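Local coordinates for protein SidF, inhibitor of growth family, member 3 (Legionella pneumophila subsp. pneumophila, PDB 4FYE) that probably removes phosphate from phosphoinositide lipids, acting as a membrane-associated phosphatidylinositol phosphate phosphatase of a bacterial pathogen, at residues Leu352-Thr363 with Val408-Val419. The protein carries 1 engineered substitution. Residues are numbered along the deposited sequence; the frame is centred on the assembly and turned at random.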
ATOM      1  N   LEU A 352      13.330 -19.895   1.065  1.00 54.52           N
ATOM      2  CA  LEU A 352      12.203 -19.000   1.035  1.00 53.95           C
ATOM      3  C   LEU A 352      12.483 -18.007  -0.017  1.00 57.12           C
ATOM      4  O   LEU A 352      13.644 -17.565  -0.142  1.00 55.01           O
ATOM      5  CB  LEU A 352      12.088 -18.254   2.328  1.00 53.84           C
ATOM      6  CG  LEU A 352      10.997 -18.748   3.271  1.00 62.30           C
ATOM      7  CD1 LEU A 352      10.597 -20.195   3.039  1.00 62.86           C
ATOM      8  CD2 LEU A 352      11.503 -18.565   4.695  1.00 64.59           C
ATOM      9  N   SER A 353      11.454 -17.659  -0.792  1.00 50.03           N
ATOM     10  CA  SER A 353      11.688 -16.571  -1.679  1.00 57.60           C
ATOM     11  C   SER A 353      10.469 -15.767  -1.917  1.00 53.34           C
ATOM     12  O   SER A 353       9.357 -16.249  -1.850  1.00 56.16           O
ATOM     13  CB  SER A 353      12.399 -16.981  -2.997  1.00 61.16           C
ATOM     14  OG  SER A 353      11.819 -18.105  -3.529  1.00 68.32           O
ATOM     15  N   VAL A 354      10.709 -14.515  -2.221  1.00 50.03           N
ATOM     16  CA  VAL A 354       9.703 -13.590  -2.107  1.00 50.74           C
ATOM     17  C   VAL A 354       9.819 -12.770  -3.332  1.00 50.72           C
ATOM     18  O   VAL A 354      10.916 -12.560  -3.796  1.00 51.90           O
ATOM     19  CB  VAL A 354       9.985 -12.868  -0.791  1.00 49.03           C
ATOM     20  CG1 VAL A 354      10.509 -11.472  -0.966  1.00 46.23           C
ATOM     21  CG2 VAL A 354       8.788 -13.010   0.110  1.00 47.16           C
ATOM     22  N   THR A 355       8.695 -12.352  -3.900  1.00 51.46           N
ATOM     23  CA  THR A 355       8.768 -11.341  -4.984  1.00 48.07           C
ATOM     24  C   THR A 355       7.919 -10.097  -4.778  1.00 48.75           C
ATOM     25  O   THR A 355       6.731 -10.172  -4.515  1.00 45.58           O
ATOM     26  CB  THR A 355       8.801 -11.922  -6.427  1.00 52.80           C
ATOM     27  OG1 THR A 355       8.040 -11.102  -7.345  1.00 57.12           O
ATOM     28  CG2 THR A 355       8.419 -13.386  -6.515  1.00 49.34           C
ATOM     29  N   GLU A 356       8.561  -8.932  -4.816  1.00 49.92           N
ATOM     30  CA  GLU A 356       7.850  -7.700  -4.596  1.00 47.51           C
ATOM     31  C   GLU A 356       7.564  -6.960  -5.893  1.00 48.08           C
ATOM     32  O   GLU A 356       8.478  -6.758  -6.689  1.00 50.19           O
ATOM     33  CB  GLU A 356       8.636  -6.804  -3.672  1.00 48.70           C
ATOM     34  CG  GLU A 356       7.923  -5.502  -3.361  1.00 43.02           C
ATOM     35  CD  GLU A 356       8.810  -4.429  -2.680  1.00 49.50           C
ATOM     36  OE1 GLU A 356       8.243  -3.329  -2.439  1.00 43.77           O
ATOM     37  OE2 GLU A 356      10.028  -4.664  -2.356  1.00 47.39           O
ATOM     38  N   CYS A 357       6.301  -6.549  -6.088  1.00 47.49           N
ATOM     39  CA  CYS A 357       5.916  -5.674  -7.202  1.00 48.17           C
ATOM     40  C   CYS A 357       5.470  -4.304  -6.643  1.00 45.80           C
ATOM     41  O   CYS A 357       4.386  -4.154  -6.069  1.00 51.39           O
ATOM     42  CB  CYS A 357       4.794  -6.312  -8.039  1.00 49.91           C
ATOM     43  SG  CYS A 357       4.171  -5.206  -9.370  1.00 56.41           S
ATOM     44  N   TYR A 358       6.315  -3.309  -6.780  1.00 46.14           N
ATOM     45  CA  TYR A 358       6.031  -2.011  -6.190  1.00 43.42           C
ATOM     46  C   TYR A 358       5.404  -1.135  -7.279  1.00 42.44           C
ATOM     47  O   TYR A 358       6.080  -0.716  -8.180  1.00 48.54           O
ATOM     48  CB  TYR A 358       7.339  -1.454  -5.590  1.00 39.08           C
ATOM     49  CG  TYR A 358       7.239  -0.068  -5.053  1.00 42.54           C
ATOM     50  CD1 TYR A 358       6.104   0.369  -4.374  1.00 41.22           C
ATOM     51  CD2 TYR A 358       8.298   0.814  -5.173  1.00 40.79           C
ATOM     52  CE1 TYR A 358       6.029   1.668  -3.875  1.00 42.27           C
ATOM     53  CE2 TYR A 358       8.210   2.113  -4.714  1.00 42.20           C
ATOM     54  CZ  TYR A 358       7.080   2.546  -4.074  1.00 45.47           C
ATOM     55  OH  TYR A 358       7.028   3.854  -3.590  1.00 54.29           O
ATOM     56  N   THR A 359       4.102  -0.895  -7.276  1.00 44.02           N
ATOM     57  CA  THR A 359       3.616   0.074  -8.283  1.00 43.55           C
ATOM     58  C   THR A 359       3.586   1.476  -7.661  1.00 42.85           C
ATOM     59  O   THR A 359       2.681   1.839  -6.930  1.00 43.51           O
ATOM     60  CB  THR A 359       2.278  -0.315  -8.883  1.00 41.52           C
ATOM     61  OG1 THR A 359       1.437  -0.627  -7.826  1.00 39.02           O
ATOM     62  CG2 THR A 359       2.419  -1.635  -9.772  1.00 46.44           C
ATOM     63  N   GLN A 360       4.621   2.248  -7.944  1.00 40.67           N
ATOM     64  CA  GLN A 360       4.719   3.592  -7.385  1.00 40.06           C
ATOM     65  C   GLN A 360       3.924   4.561  -8.262  1.00 41.18           C
ATOM     66  O   GLN A 360       3.759   4.334  -9.485  1.00 41.83           O
ATOM     67  CB  GLN A 360       6.187   3.991  -7.380  1.00 39.79           C
ATOM     68  CG  GLN A 360       6.527   5.243  -6.633  1.00 41.67           C
ATOM     69  CD  GLN A 360       8.016   5.597  -6.792  1.00 50.09           C
ATOM     70  OE1 GLN A 360       8.562   5.664  -7.926  1.00 47.34           O
ATOM     71  NE2 GLN A 360       8.677   5.842  -5.656  1.00 46.92           N
ATOM     72  N   VAL A 361       3.499   5.664  -7.659  1.00 38.59           N
ATOM     73  CA  VAL A 361       2.516   6.536  -8.261  1.00 42.56           C
ATOM     74  C   VAL A 361       2.791   8.078  -8.041  1.00 43.07           C
ATOM     75  O   VAL A 361       2.007   8.924  -8.360  1.00 45.60           O
ATOM     76  CB  VAL A 361       1.165   5.968  -7.789  1.00 43.55           C
ATOM     77  CG1 VAL A 361       0.441   6.876  -6.860  1.00 39.85           C
ATOM     78  CG2 VAL A 361       0.361   5.373  -8.930  1.00 46.72           C
ATOM     79  N   VAL A 362       3.956   8.385  -7.502  1.00 47.57           N
ATOM     80  CA  VAL A 362       4.680   9.688  -7.467  1.00 45.47           C
ATOM     81  C   VAL A 362       5.014  10.233  -8.883  1.00 44.38           C
ATOM     82  O   VAL A 362       4.918   9.534  -9.844  1.00 47.13           O
ATOM     83  CB  VAL A 362       5.966   9.323  -6.682  1.00 49.60           C
ATOM     84  CG1 VAL A 362       7.261   9.700  -7.379  1.00 56.30           C
ATOM     85  CG2 VAL A 362       5.879   9.568  -5.168  1.00 43.39           C
ATOM     86  N   THR A 363       5.308  11.514  -9.059  1.00 46.97           N
ATOM     87  CA  THR A 363       5.844  11.931 -10.347  1.00 45.20           C
ATOM     88  C   THR A 363       7.350  12.286 -10.214  1.00 47.07           C
ATOM     89  O   THR A 363       7.759  13.405  -9.856  1.00 47.59           O
ATOM     90  CB  THR A 363       4.889  12.782 -11.278  1.00 47.59           C
ATOM     91  OG1 THR A 363       5.610  13.638 -12.224  1.00 46.65           O
ATOM     92  CG2 THR A 363       3.923  13.514 -10.599  1.00 37.07           C
ATOM     93  N   VAL A 408      16.360 -15.238   2.951  1.00 47.48           N
ATOM     94  CA  VAL A 408      15.147 -15.201   2.106  1.00 45.02           C
ATOM     95  C   VAL A 408      15.517 -14.643   0.730  1.00 47.91           C
ATOM     96  O   VAL A 408      16.108 -13.576   0.670  1.00 52.48           O
ATOM     97  CB  VAL A 408      14.034 -14.277   2.625  1.00 42.51           C
ATOM     98  CG1 VAL A 408      12.903 -14.186   1.569  1.00 39.91           C
ATOM     99  CG2 VAL A 408      13.390 -14.807   3.926  1.00 39.95           C
ATOM    100  N   GLY A 409      15.132 -15.348  -0.357  1.00 49.76           N
ATOM    101  CA  GLY A 409      15.375 -14.954  -1.758  1.00 48.56           C
ATOM    102  C   GLY A 409      14.508 -13.741  -2.116  1.00 53.50           C
ATOM    103  O   GLY A 409      13.377 -13.625  -1.632  1.00 58.79           O
ATOM    104  N   TYR A 410      15.028 -12.812  -2.925  1.00 50.88           N
ATOM    105  CA  TYR A 410      14.253 -11.611  -3.340  1.00 48.22           C
ATOM    106  C   TYR A 410      14.251 -11.375  -4.853  1.00 51.41           C
ATOM    107  O   TYR A 410      15.227 -11.646  -5.543  1.00 50.99           O
ATOM    108  CB  TYR A 410      14.686 -10.382  -2.547  1.00 45.04           C
ATOM    109  CG  TYR A 410      13.933  -9.110  -2.836  1.00 46.17           C
ATOM    110  CD1 TYR A 410      12.709  -8.812  -2.207  1.00 48.48           C
ATOM    111  CD2 TYR A 410      14.467  -8.167  -3.743  1.00 47.23           C
ATOM    112  CE1 TYR A 410      12.039  -7.618  -2.499  1.00 47.37           C
ATOM    113  CE2 TYR A 410      13.835  -6.979  -4.006  1.00 47.62           C
ATOM    114  CZ  TYR A 410      12.639  -6.703  -3.403  1.00 46.03           C
ATOM    115  OH  TYR A 410      12.042  -5.540  -3.749  1.00 47.71           O
ATOM    116  N   GLN A 411      13.106 -10.949  -5.373  1.00 50.96           N
ATOM    117  CA  GLN A 411      12.960 -10.551  -6.762  1.00 51.93           C
ATOM    118  C   GLN A 411      12.130  -9.275  -6.780  1.00 54.57           C
ATOM    119  O   GLN A 411      11.046  -9.235  -6.206  1.00 51.18           O
ATOM    120  CB  GLN A 411      12.246 -11.623  -7.574  1.00 56.96           C
ATOM    121  CG  GLN A 411      13.039 -12.922  -7.704  1.00 70.43           C
ATOM    122  CD  GLN A 411      12.498 -13.827  -8.803  1.00 80.68           C
ATOM    123  OE1 GLN A 411      11.766 -14.785  -8.521  1.00 84.83           O
ATOM    124  NE2 GLN A 411      12.849 -13.528 -10.061  1.00 79.19           N
ATOM    125  N   ALA A 412      12.654  -8.258  -7.448  1.00 52.74           N
ATOM    126  CA  ALA A 412      12.047  -6.982  -7.597  1.00 54.09           C
ATOM    127  C   ALA A 412      11.299  -6.755  -8.936  1.00 58.89           C
ATOM    128  O   ALA A 412      11.704  -7.207 -10.017  1.00 55.84           O
ATOM    129  CB  ALA A 412      13.126  -5.954  -7.505  1.00 51.92           C
ATOM    130  N   ARG A 413      10.198  -6.031  -8.840  1.00 54.99           N
ATOM    131  CA  ARG A 413       9.596  -5.465 -10.001  1.00 54.53           C
ATOM    132  C   ARG A 413       9.057  -4.092  -9.551  1.00 52.74           C
ATOM    133  O   ARG A 413       8.286  -3.972  -8.598  1.00 45.06           O
ATOM    134  CB  ARG A 413       8.459  -6.340 -10.546  1.00 58.86           C
ATOM    135  CG  ARG A 413       8.701  -7.837 -10.705  1.00 55.04           C
ATOM    136  CD  ARG A 413       9.278  -7.986 -12.051  1.00 60.90           C
ATOM    137  NE  ARG A 413       9.363  -9.353 -12.470  1.00 66.02           N
ATOM    138  CZ  ARG A 413      10.487 -10.055 -12.403  1.00 68.73           C
ATOM    139  NH1 ARG A 413      11.572  -9.492 -11.882  1.00 64.03           N
ATOM    140  NH2 ARG A 413      10.527 -11.306 -12.862  1.00 60.36           N
ATOM    141  N   MET A 414       9.462  -3.054 -10.261  1.00 49.84           N
ATOM    142  CA  MET A 414       9.135  -1.767  -9.840  1.00 49.75           C
ATOM    143  C   MET A 414       8.690  -0.997 -11.024  1.00 51.79           C
ATOM    144  O   MET A 414       9.394  -1.024 -12.028  1.00 51.45           O
ATOM    145  CB  MET A 414      10.313  -1.070  -9.223  1.00 46.86           C
ATOM    146  CG  MET A 414       9.824   0.328  -8.886  1.00 48.75           C
ATOM    147  SD  MET A 414      11.074   1.191  -8.010  0.62 42.59           S
ATOM    148  CE  MET A 414      10.383   2.762  -7.677  1.00 44.47           C
ATOM    149  N   SER A 415       7.536  -0.310 -10.898  1.00 47.84           N
ATOM    150  CA  SER A 415       7.080   0.656 -11.934  1.00 49.59           C
ATOM    151  C   SER A 415       6.814   2.026 -11.348  1.00 47.27           C
ATOM    152  O   SER A 415       6.575   2.155 -10.178  1.00 50.00           O
ATOM    153  CB  SER A 415       5.832   0.165 -12.676  1.00 52.00           C
ATOM    154  OG  SER A 415       4.736  -0.062 -11.803  1.00 53.27           O
ATOM    155  N   SER A 416       6.829   3.074 -12.148  1.00 48.98           N
ATOM    156  CA  SER A 416       6.576   4.356 -11.564  1.00 44.26           C
ATOM    157  C   SER A 416       5.872   5.217 -12.566  1.00 46.48           C
ATOM    158  O   SER A 416       6.503   5.766 -13.466  1.00 47.15           O
ATOM    159  CB  SER A 416       7.878   4.960 -11.149  1.00 48.43           C
ATOM    160  OG  SER A 416       7.625   6.191 -10.523  1.00 51.80           O
ATOM    161  N   TRP A 417       4.549   5.323 -12.449  1.00 43.13           N
ATOM    162  CA  TRP A 417       3.823   6.129 -13.420  1.00 42.04           C
ATOM    163  C   TRP A 417       2.947   7.039 -12.655  1.00 42.11           C
ATOM    164  O   TRP A 417       2.050   6.569 -11.911  1.00 38.34           O
ATOM    165  CB  TRP A 417       2.910   5.276 -14.260  1.00 44.36           C
ATOM    166  CG  TRP A 417       3.526   4.459 -15.353  1.00 47.05           C
ATOM    167  CD1 TRP A 417       4.075   4.922 -16.563  1.00 50.58           C
ATOM    168  CD2 TRP A 417       3.573   3.005 -15.438  1.00 43.98           C
ATOM    169  NE1 TRP A 417       4.497   3.862 -17.331  1.00 50.99           N
ATOM    170  CE2 TRP A 417       4.209   2.687 -16.726  1.00 48.85           C
ATOM    171  CE3 TRP A 417       3.174   1.983 -14.620  1.00 43.45           C
ATOM    172  CZ2 TRP A 417       4.436   1.391 -17.133  1.00 48.35           C
ATOM    173  CZ3 TRP A 417       3.398   0.668 -15.030  1.00 47.53           C
ATOM    174  CH2 TRP A 417       4.031   0.377 -16.246  1.00 49.33           C
ATOM    175  N   GLY A 418       3.130   8.341 -12.910  1.00 40.55           N
ATOM    176  CA  GLY A 418       2.560   9.394 -12.079  1.00 36.80           C
ATOM    177  C   GLY A 418       1.058   9.537 -12.198  1.00 37.34           C
ATOM    178  O   GLY A 418       0.441   9.076 -13.198  1.00 38.00           O
ATOM    179  N   VAL A 419       0.459  10.238 -11.226  1.00 34.06           N
ATOM    180  CA  VAL A 419      -0.957  10.396 -11.251  1.00 37.15           C
ATOM    181  C   VAL A 419      -1.410  11.876 -11.037  1.00 41.23           C
ATOM    182  O   VAL A 419      -2.569  12.245 -11.269  1.00 42.57           O
ATOM    183  CB  VAL A 419      -1.397   9.341 -10.196  1.00 39.06           C
ATOM    184  CG1 VAL A 419      -1.737   9.910  -8.905  1.00 32.15           C
ATOM    185  CG2 VAL A 419      -2.175   8.150 -10.732  1.00 36.41           C
TER
HETATM  186  O   HOH W   1       3.115   2.377 -10.945  1.00 49.35           O
HETATM  187  O   HOH W   2       1.872  11.533  -9.161  1.00 39.46           O
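Tyr410 OH donates to Glu356 OE2 at 2.6 Å. The oxygen lies in the ring plane at the tyrosine edge, but the hydroxyl meets it from above the carboxylate plane. The two planes are 67° apart. With chi1 at -178°, Glu356 CG turns away from the backbone N, and the extended chain carries the carboxylate across to the ring. Val354 CG1 packs at the edge of the same ring, near its plane, 3.7 Å from Tyr410 CD1. Further along this face Tyr358 and Met414 run alongside each other in the same direction. Met414 SD is 5.2 Å from the centroid of the Tyr358 ring, an oblique Met-aromatic contact, and its CE methyl touches Tyr358 CE2 at 3.7 Å. Gln360 CB sits over one face of that ring, near its rim. Ser416 OG donates to Gln360 OE1 at 2.8 Å. Beneath these side chains strands 353-360 and 408-416 run parallel, in the middle of a mixed four-stranded sheet. Helices 284-311 and 373-387 cover the Tyr410 face. On the other face Arg413 pairs with Asp451. The buried Glu356 carboxylate is also held by Arg273, Gln298 and Thr643. This array of donors probably stabilises its negative charge and fixes its rotation between the sheet and helix 284-311.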